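Local structure of mercuric reductase (Metallosphaera sedula, 4YWO) at the interface of chains A and B. The protein reduces mercuric ion to elemental mercury as an FAD-containing homodimer of the pyridine nucleotide-disulfide oxidoreductase family, probably with NADPH as electron donor. Numbering follows the deposited sequence. Chains: chain A/B, Mercuric reductase.

Contact 1: the interface of chains A and B. Residues chain A 314-316, 319, 336, 340-342; chain B 434-435, 437.
B:Val434 is the packed centre of this homodimer contact and buries 115 Å² against chain A. CG1, anti to the backbone N (chi1 -180°), meets the methyl CB of A:Ala315 at 3.6 Å and also touches A:Val341. CG2 lies against the aliphatic start of A:Arg319, 4.0 Å from CG. The ring of A:Pro342 closes over the backbone of B:Val434 and B:His435, with its CG 3.6 Å from the carbonyl O of B:Val434. A second packed spot joins A:Glu314 to B:Phe437. Carboxylate OE1 of A:Glu314 leads, 3.4 Å from CG of B:Phe437. CD of A:Glu314 sits 3.8 Å above that ring face, toward the rim, with the planes 38° apart. The bend at chi2 (-84°) turns the carboxylate over the CB/CG end of the ring. Both residues are FAD-binding positions, so the contact probably brings B:Phe437 to the partner's flavin site.

The polar side is looser and runs through water. Water 1 takes the amide N atoms of A:Ala315 and B:Phe437. It pairs with water 2, which bridges the carbonyls of A:Pro342 and B:His435. Water 3 links the amide of B:Val434 to the carbonyl of A:Ala340. Here a chain B loop meets the start of helix 314-330 and the loop leading to strand 343-345 of chain A.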
loop_
_atom_site.group_PDB
_atom_site.type_symbol
_atom_site.label_atom_id
_atom_site.label_comp_id
_atom_site.label_asym_id
_atom_site.label_seq_id
_atom_site.Cartn_x
_atom_site.Cartn_y
_atom_site.Cartn_z
ATOM N N GLU A 314 17.601 0.706 5.847
ATOM C CA GLU A 314 18.264 0.836 4.592
ATOM C C GLU A 314 17.999 2.145 3.899
ATOM O O GLU A 314 18.906 2.807 3.359
ATOM C CB GLU A 314 17.926 -0.368 3.714
ATOM C CG GLU A 314 18.705 -0.408 2.436
ATOM C CD GLU A 314 18.103 0.456 1.299
ATOM O OE1 GLU A 314 16.977 1.037 1.359
ATOM O OE2 GLU A 314 18.779 0.654 0.254
ATOM N N ALA A 315 16.717 2.600 3.848
ATOM C CA ALA A 315 16.424 3.775 3.101
ATOM C C ALA A 315 17.032 5.021 3.756
ATOM O O ALA A 315 17.424 5.984 3.073
ATOM C CB ALA A 315 14.850 3.932 2.993
ATOM N N LEU A 316 17.072 5.015 5.088
ATOM C CA LEU A 316 17.691 6.138 5.853
ATOM C C LEU A 316 19.244 6.106 5.650
ATOM O O LEU A 316 19.832 7.176 5.406
ATOM C CB LEU A 316 17.398 6.009 7.332
ATOM C CG LEU A 316 17.957 7.145 8.157
ATOM C CD1 LEU A 316 17.482 8.517 7.736
ATOM C CD2 LEU A 316 17.702 6.893 9.663
ATOM N N ARG A 319 19.844 7.626 2.151
ATOM C CA ARG A 319 19.612 9.078 2.216
ATOM C C ARG A 319 20.743 9.794 2.940
ATOM O O ARG A 319 21.233 10.834 2.382
ATOM C CB ARG A 319 18.325 9.423 2.879
ATOM C CG ARG A 319 17.953 10.887 2.800
ATOM C CD ARG A 319 17.508 11.136 1.368
ATOM N NE ARG A 319 17.434 12.525 0.963
ATOM C CZ ARG A 319 17.729 12.952 -0.272
ATOM N NH1 ARG A 319 18.298 12.137 -1.184
ATOM N NH2 ARG A 319 17.543 14.203 -0.541
ATOM N N VAL A 336 18.562 15.369 7.209
ATOM C CA VAL A 336 17.511 14.423 6.912
ATOM C C VAL A 336 16.760 14.319 8.206
ATOM O O VAL A 336 17.267 13.739 9.197
ATOM C CB VAL A 336 17.997 13.052 6.372
ATOM C CG1 VAL A 336 19.079 12.532 7.210
ATOM C CG2 VAL A 336 16.848 12.043 6.296
ATOM N N ALA A 340 10.209 12.063 9.877
ATOM C CA ALA A 340 9.365 11.642 8.758
ATOM C C ALA A 340 9.923 10.348 8.123
ATOM O O ALA A 340 9.608 10.049 6.976
ATOM C CB ALA A 340 9.243 12.712 7.702
ATOM N N VAL A 341 10.746 9.611 8.843
ATOM C CA VAL A 341 11.327 8.360 8.327
ATOM C C VAL A 341 10.504 7.158 8.845
ATOM O O VAL A 341 10.384 6.906 10.075
ATOM C CB VAL A 341 12.761 8.204 8.826
ATOM C CG1 VAL A 341 13.322 6.857 8.416
ATOM C CG2 VAL A 341 13.641 9.277 8.167
ATOM N N PRO A 342 9.936 6.358 7.925
ATOM C CA PRO A 342 9.156 5.168 8.387
ATOM C C PRO A 342 9.906 3.964 8.813
ATOM O O PRO A 342 11.060 3.781 8.380
ATOM C CB PRO A 342 8.270 4.825 7.176
ATOM C CG PRO A 342 9.136 5.261 6.036
ATOM C CD PRO A 342 9.963 6.401 6.474
ATOM N N VAL B 434 11.882 9.850 2.550
ATOM C CA VAL B 434 12.412 8.501 2.807
ATOM C C VAL B 434 11.214 7.519 2.834
ATOM O O VAL B 434 10.251 7.712 3.592
ATOM C CB VAL B 434 13.234 8.470 4.096
ATOM C CG1 VAL B 434 13.799 7.090 4.374
ATOM C CG2 VAL B 434 14.387 9.535 3.983
ATOM N N HIS B 435 11.250 6.536 1.926
ATOM C CA HIS B 435 10.245 5.451 1.911
ATOM C C HIS B 435 10.735 4.275 2.785
ATOM O O HIS B 435 11.724 4.417 3.530
ATOM C CB HIS B 435 9.946 5.074 0.451
ATOM C CG HIS B 435 9.037 6.058 -0.209
ATOM N ND1 HIS B 435 9.392 7.391 -0.350
ATOM C CD2 HIS B 435 7.767 5.944 -0.664
ATOM C CE1 HIS B 435 8.381 8.038 -0.907
ATOM N NE2 HIS B 435 7.392 7.181 -1.132
ATOM N N PHE B 437 12.121 0.476 2.790
ATOM C CA PHE B 437 12.657 -0.629 1.962
ATOM C C PHE B 437 12.440 -1.953 2.651
ATOM O O PHE B 437 12.659 -2.004 3.916
ATOM C CB PHE B 437 14.190 -0.434 1.775
ATOM C CG PHE B 437 14.773 -1.433 0.838
ATOM C CD1 PHE B 437 14.706 -1.281 -0.537
ATOM C CD2 PHE B 437 15.395 -2.453 1.342
ATOM C CE1 PHE B 437 15.282 -2.251 -1.362
ATOM C CE2 PHE B 437 16.007 -3.430 0.541
ATOM C CZ PHE B 437 15.951 -3.318 -0.810
HETATM O O HOH W 1 14.053 1.397 4.801
HETATM O O HOH W 2 12.830 3.648 6.055
HETATM O O HOH W 3 11.098 11.323 4.947
#

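Contact 2: the interface of chains A and B. Residues chain A 416, 420, 425, 429, 433; chain B 418-419, 422-423.
A:Thr433 meets the side chain of B:Arg422 at this part of the homodimer interface, within the dimerisation-domain family region. The CD methylene of B:Arg422 passes 3.7 Å from CA of A:Thr433. The bend at chi3 (71°) carries the guanidinium alongside the threonine, whose backbone N lies 3.9 Å above one guanidinium face, toward the rim. NH1 gives a weak hydrogen bond to the hydroxyl OG1. Next to it, B:Phe423 points its ring tip CZ at A:Asp429, 3.4 Å from carboxylate OD2. Carboxylate and ring stand nearly upright to each other, 83° apart. The same CZ touches the methyl of A:Ala425. B:Leu419 divides its two methyls: CD1 goes to the hydroxyl OG1 of A:Thr433, while CD2 lies 3.9 Å from CB of A:Ala420 and also meets A:Glu416.

Further out, helix 414-422 of each chain takes part. In chain B it carries B:Ala418, B:Leu419 and B:Arg422, and in chain A it carries A:Glu416 and A:Ala420. The carbonyl O of B:Leu419 lies in plane at the ring edge of B:Phe423. Helix 427-431 presents A:Asp429, whose carboxylate is not paired with the arginine. OG1 of A:Thr433 is set by its own chain: it donates to the carbonyl O of A:Asp429 at 2.9 Å, tilted 24° from the carbonyl plane.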
loop_
_atom_site.group_PDB
_atom_site.type_symbol
_atom_site.label_atom_id
_atom_site.label_comp_id
_atom_site.label_asym_id
_atom_site.label_seq_id
_atom_site.Cartn_x
_atom_site.Cartn_y
_atom_site.Cartn_z
ATOM N N GLU A 416 2.466 7.042 2.247
ATOM C CA GLU A 416 1.488 8.138 2.230
ATOM C C GLU A 416 1.538 8.940 3.496
ATOM O O GLU A 416 1.510 10.209 3.449
ATOM C CB GLU A 416 0.097 7.624 1.941
ATOM C CG GLU A 416 -0.973 8.667 1.897
ATOM C CD GLU A 416 -2.410 8.228 1.638
ATOM O OE1 GLU A 416 -2.664 7.076 1.167
ATOM O OE2 GLU A 416 -3.347 9.017 2.028
ATOM N N ALA A 420 2.541 12.866 3.936
ATOM C CA ALA A 420 1.618 13.783 4.646
ATOM C C ALA A 420 2.391 14.527 5.717
ATOM O O ALA A 420 2.250 15.771 5.867
ATOM C CB ALA A 420 0.482 13.008 5.252
ATOM N N ALA A 425 0.529 18.118 6.418
ATOM C CA ALA A 425 -0.834 17.967 6.097
ATOM C C ALA A 425 -1.708 18.024 7.380
ATOM O O ALA A 425 -1.273 17.550 8.435
ATOM C CB ALA A 425 -1.173 16.673 5.384
ATOM N N ASP A 429 -6.870 18.030 5.097
ATOM C CA ASP A 429 -6.148 17.700 3.840
ATOM C C ASP A 429 -6.373 16.233 3.485
ATOM O O ASP A 429 -6.627 15.898 2.335
ATOM C CB ASP A 429 -4.638 17.934 3.887
ATOM C CG ASP A 429 -4.233 19.441 4.004
ATOM O OD1 ASP A 429 -4.961 20.245 3.352
ATOM O OD2 ASP A 429 -3.158 19.727 4.604
ATOM N N THR A 433 -8.872 14.424 0.251
ATOM C CA THR A 433 -8.208 13.543 -0.739
ATOM C C THR A 433 -9.032 12.282 -0.880
ATOM O O THR A 433 -9.149 11.519 0.100
ATOM C CB THR A 433 -6.845 13.138 -0.264
ATOM O OG1 THR A 433 -6.056 14.338 -0.081
ATOM C CG2 THR A 433 -6.119 12.313 -1.330
ATOM N N ALA B 418 -2.193 10.082 -5.149
ATOM C CA ALA B 418 -3.243 11.089 -5.086
ATOM C C ALA B 418 -2.909 12.277 -4.206
ATOM O O ALA B 418 -3.116 13.429 -4.579
ATOM C CB ALA B 418 -4.516 10.445 -4.651
ATOM N N LEU B 419 -2.315 12.011 -3.053
ATOM C CA LEU B 419 -1.978 13.073 -2.129
ATOM C C LEU B 419 -0.886 13.916 -2.732
ATOM O O LEU B 419 -0.936 15.183 -2.657
ATOM C CB LEU B 419 -1.562 12.452 -0.800
ATOM C CG LEU B 419 -1.368 13.407 0.361
ATOM C CD1 LEU B 419 -2.681 14.032 0.759
ATOM C CD2 LEU B 419 -0.726 12.713 1.574
ATOM N N ARG B 422 -2.519 16.209 -5.242
ATOM C CA ARG B 422 -3.224 17.334 -4.551
ATOM C C ARG B 422 -2.277 18.377 -4.023
ATOM O O ARG B 422 -2.558 19.610 -4.053
ATOM C CB ARG B 422 -4.081 16.791 -3.418
ATOM C CG ARG B 422 -5.219 15.988 -4.011
ATOM C CD ARG B 422 -6.325 15.729 -3.008
ATOM N NE ARG B 422 -7.038 16.986 -2.750
ATOM C CZ ARG B 422 -7.019 17.727 -1.642
ATOM N NH1 ARG B 422 -6.269 17.482 -0.597
ATOM N NH2 ARG B 422 -7.734 18.846 -1.660
ATOM N N PHE B 423 -1.127 18.031 -3.526
ATOM C CA PHE B 423 -0.166 18.964 -2.970
ATOM C C PHE B 423 0.689 19.629 -4.049
ATOM O O PHE B 423 1.545 20.454 -3.714
ATOM C CB PHE B 423 0.672 18.276 -1.904
ATOM C CG PHE B 423 -0.006 18.339 -0.487
ATOM C CD1 PHE B 423 0.208 19.463 0.323
ATOM C CD2 PHE B 423 -0.930 17.472 -0.092
ATOM C CE1 PHE B 423 -0.396 19.566 1.570
ATOM C CE2 PHE B 423 -1.486 17.530 1.192
ATOM C CZ PHE B 423 -1.262 18.608 1.978
#

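Contact 3: the interface of chains A and B. Residues chain A 313, 342-344, 346, 411, 414; chain B 435-439.
The ring of A:Phe346 meets the B:Phe437-B:Pro438-B:Thr439 stretch with its outer atoms. CZ lies 3.6 Å from the carbonyl O of B:Pro438 and also nears CD of that residue and the methyl of B:Thr439. CE2 touches the terminal methyl of B:Met436. One face of the ring is filled from its own chain: CG1 of A:Val344 stands 3.6 Å above the plane, over the centre. The ring of B:Phe437 is likewise capped within its chain, by CB of B:Pro438 at 3.7 Å above its centre. A cis peptide joins these two residues.

B:Met436 supplies much of the buried surface, 102 Å². Its CG is anti to the backbone N (chi1 -177°), and the chain bends at chi2 (72°) along the chain A backbone. CG packs on CG2 of A:Val344 at 3.6 Å. SD lies beside backbone atoms, 3.6 Å from the carbonyl O of A:Pro342 and close to the N of A:Val344. The methyl CE reaches CD2 of A:Leu313 at 3.8 Å, the two side chains crossing at about a right angle. Farther along the loop, CG2 of B:Thr439 meets CB of A:Ala411 at 3.9 Å. The hydroxyl OG1 of B:Thr439 turns back and donates to the carbonyl O of B:Met436 at 2.7 Å, in the carbonyl plane. This bond probably helps hold the turn around the cis peptide. The site joins the loop before helix 442-449 of chain B to the 3-10 helix 410-412 and to strand 343-345 of chain A.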
loop_
_atom_site.group_PDB
_atom_site.type_symbol
_atom_site.label_atom_id
_atom_site.label_comp_id
_atom_site.label_asym_id
_atom_site.label_seq_id
_atom_site.Cartn_x
_atom_site.Cartn_y
_atom_site.Cartn_z
ATOM N N LEU A 313 18.017 1.552 9.275
ATOM C CA LEU A 313 17.117 1.318 8.155
ATOM C C LEU A 313 17.870 1.513 6.863
ATOM O O LEU A 313 18.598 2.547 6.728
ATOM C CB LEU A 313 16.005 2.339 8.213
ATOM C CG LEU A 313 15.040 2.257 9.418
ATOM C CD1 LEU A 313 14.307 3.571 9.623
ATOM C CD2 LEU A 313 13.995 1.177 9.123
ATOM N N PRO A 342 9.936 6.358 7.925
ATOM C CA PRO A 342 9.156 5.168 8.387
ATOM C C PRO A 342 9.906 3.964 8.813
ATOM O O PRO A 342 11.060 3.781 8.380
ATOM C CB PRO A 342 8.270 4.825 7.176
ATOM C CG PRO A 342 9.136 5.261 6.036
ATOM C CD PRO A 342 9.963 6.401 6.474
ATOM N N GLN A 343 9.333 3.189 9.742
ATOM C CA GLN A 343 9.828 1.882 10.093
ATOM C C GLN A 343 8.707 0.848 10.066
ATOM O O GLN A 343 7.641 1.048 10.662
ATOM C CB GLN A 343 10.466 1.843 11.500
ATOM C CG GLN A 343 10.938 0.430 11.860
ATOM C CD GLN A 343 11.315 0.278 13.328
ATOM O OE1 GLN A 343 11.397 1.254 14.096
ATOM N NE2 GLN A 343 11.669 -0.927 13.674
ATOM N N VAL A 344 9.027 -0.329 9.559
ATOM C CA VAL A 344 8.056 -1.392 9.396
ATOM C C VAL A 344 8.674 -2.669 9.905
ATOM O O VAL A 344 9.895 -2.975 9.732
ATOM C CB VAL A 344 7.644 -1.631 7.886
ATOM C CG1 VAL A 344 6.778 -2.855 7.664
ATOM C CG2 VAL A 344 6.966 -0.390 7.321
ATOM N N PHE A 346 7.923 -6.506 9.271
ATOM C CA PHE A 346 7.309 -7.216 8.154
ATOM C C PHE A 346 6.768 -8.610 8.560
ATOM O O PHE A 346 6.702 -9.498 7.736
ATOM C CB PHE A 346 8.287 -7.343 7.009
ATOM C CG PHE A 346 8.568 -6.066 6.264
ATOM C CD1 PHE A 346 7.702 -5.667 5.203
ATOM C CD2 PHE A 346 9.650 -5.264 6.512
ATOM C CE1 PHE A 346 7.917 -4.474 4.518
ATOM C CE2 PHE A 346 9.860 -4.106 5.764
ATOM C CZ PHE A 346 9.004 -3.765 4.743
ATOM N N ALA A 411 2.608 -1.722 5.484
ATOM C CA ALA A 411 3.839 -1.186 4.967
ATOM C C ALA A 411 3.678 -0.370 3.676
ATOM O O ALA A 411 4.440 0.592 3.478
ATOM C CB ALA A 411 4.798 -2.303 4.661
ATOM N N ILE A 414 2.373 3.380 4.513
ATOM C CA ILE A 414 3.112 4.216 5.462
ATOM C C ILE A 414 3.851 5.284 4.704
ATOM O O ILE A 414 4.108 6.360 5.256
ATOM C CB ILE A 414 4.004 3.388 6.401
ATOM C CG1 ILE A 414 4.245 4.109 7.754
ATOM C CG2 ILE A 414 5.322 2.968 5.742
ATOM C CD1 ILE A 414 3.024 4.263 8.586
ATOM N N HIS B 435 11.250 6.536 1.926
ATOM C CA HIS B 435 10.245 5.451 1.911
ATOM C C HIS B 435 10.735 4.275 2.785
ATOM O O HIS B 435 11.724 4.417 3.530
ATOM C CB HIS B 435 9.946 5.074 0.451
ATOM C CG HIS B 435 9.037 6.058 -0.209
ATOM N ND1 HIS B 435 9.392 7.391 -0.350
ATOM C CD2 HIS B 435 7.767 5.944 -0.664
ATOM C CE1 HIS B 435 8.381 8.038 -0.907
ATOM N NE2 HIS B 435 7.392 7.181 -1.132
ATOM N N MET B 436 9.987 3.194 2.828
ATOM C CA MET B 436 10.404 1.990 3.530
ATOM C C MET B 436 10.930 0.998 2.521
ATOM O O MET B 436 10.259 0.691 1.496
ATOM C CB MET B 436 9.260 1.367 4.322
ATOM C CG MET B 436 9.695 0.189 5.090
ATOM S SD MET B 436 10.756 0.701 6.533
ATOM C CE MET B 436 11.549 -0.709 6.908
ATOM N N PHE B 437 12.121 0.476 2.790
ATOM C CA PHE B 437 12.657 -0.629 1.962
ATOM C C PHE B 437 12.440 -1.953 2.651
ATOM O O PHE B 437 12.659 -2.004 3.916
ATOM C CB PHE B 437 14.190 -0.434 1.775
ATOM C CG PHE B 437 14.773 -1.433 0.838
ATOM C CD1 PHE B 437 14.706 -1.281 -0.537
ATOM C CD2 PHE B 437 15.395 -2.453 1.342
ATOM C CE1 PHE B 437 15.282 -2.251 -1.362
ATOM C CE2 PHE B 437 16.007 -3.430 0.541
ATOM C CZ PHE B 437 15.951 -3.318 -0.810
ATOM N N PRO B 438 12.018 -3.049 1.978
ATOM C CA PRO B 438 11.631 -3.102 0.549
ATOM C C PRO B 438 10.097 -3.136 0.540
ATOM O O PRO B 438 9.459 -4.061 1.146
ATOM C CB PRO B 438 12.236 -4.412 0.094
ATOM C CG PRO B 438 12.250 -5.267 1.342
ATOM C CD PRO B 438 12.186 -4.376 2.550
ATOM N N THR B 439 9.500 -2.194 -0.162
ATOM C CA THR B 439 8.046 -2.116 -0.397
ATOM C C THR B 439 7.787 -1.922 -1.843
ATOM O O THR B 439 8.629 -1.391 -2.579
ATOM C CB THR B 439 7.356 -1.000 0.427
ATOM O OG1 THR B 439 7.918 0.317 0.145
ATOM C CG2 THR B 439 7.455 -1.319 1.931
HETATM O O HOH W 4 12.830 3.648 6.055
#

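Contacts 1 and 3 are neighbours, with C-alpha centres about 8 Å apart. They share A:Pro342, B:His435 and B:Phe437, so one loop of chain B runs through both. B:Val434 goes to contact 1 and B:Met436, two residues on, to contact 3. Contact 2 lies about 19 Å from each, also between C-alpha centres. It uses A:Thr433, just before the equivalent loop of chain A, and helix 414-422 of both chains. That helix also brings A:Ile414 to contact 3. Contact 1 brings B:Phe437 beside the FAD-binding A:Glu314, and its symmetry twin does the reverse, which suggests that the active sites draw on both subunits.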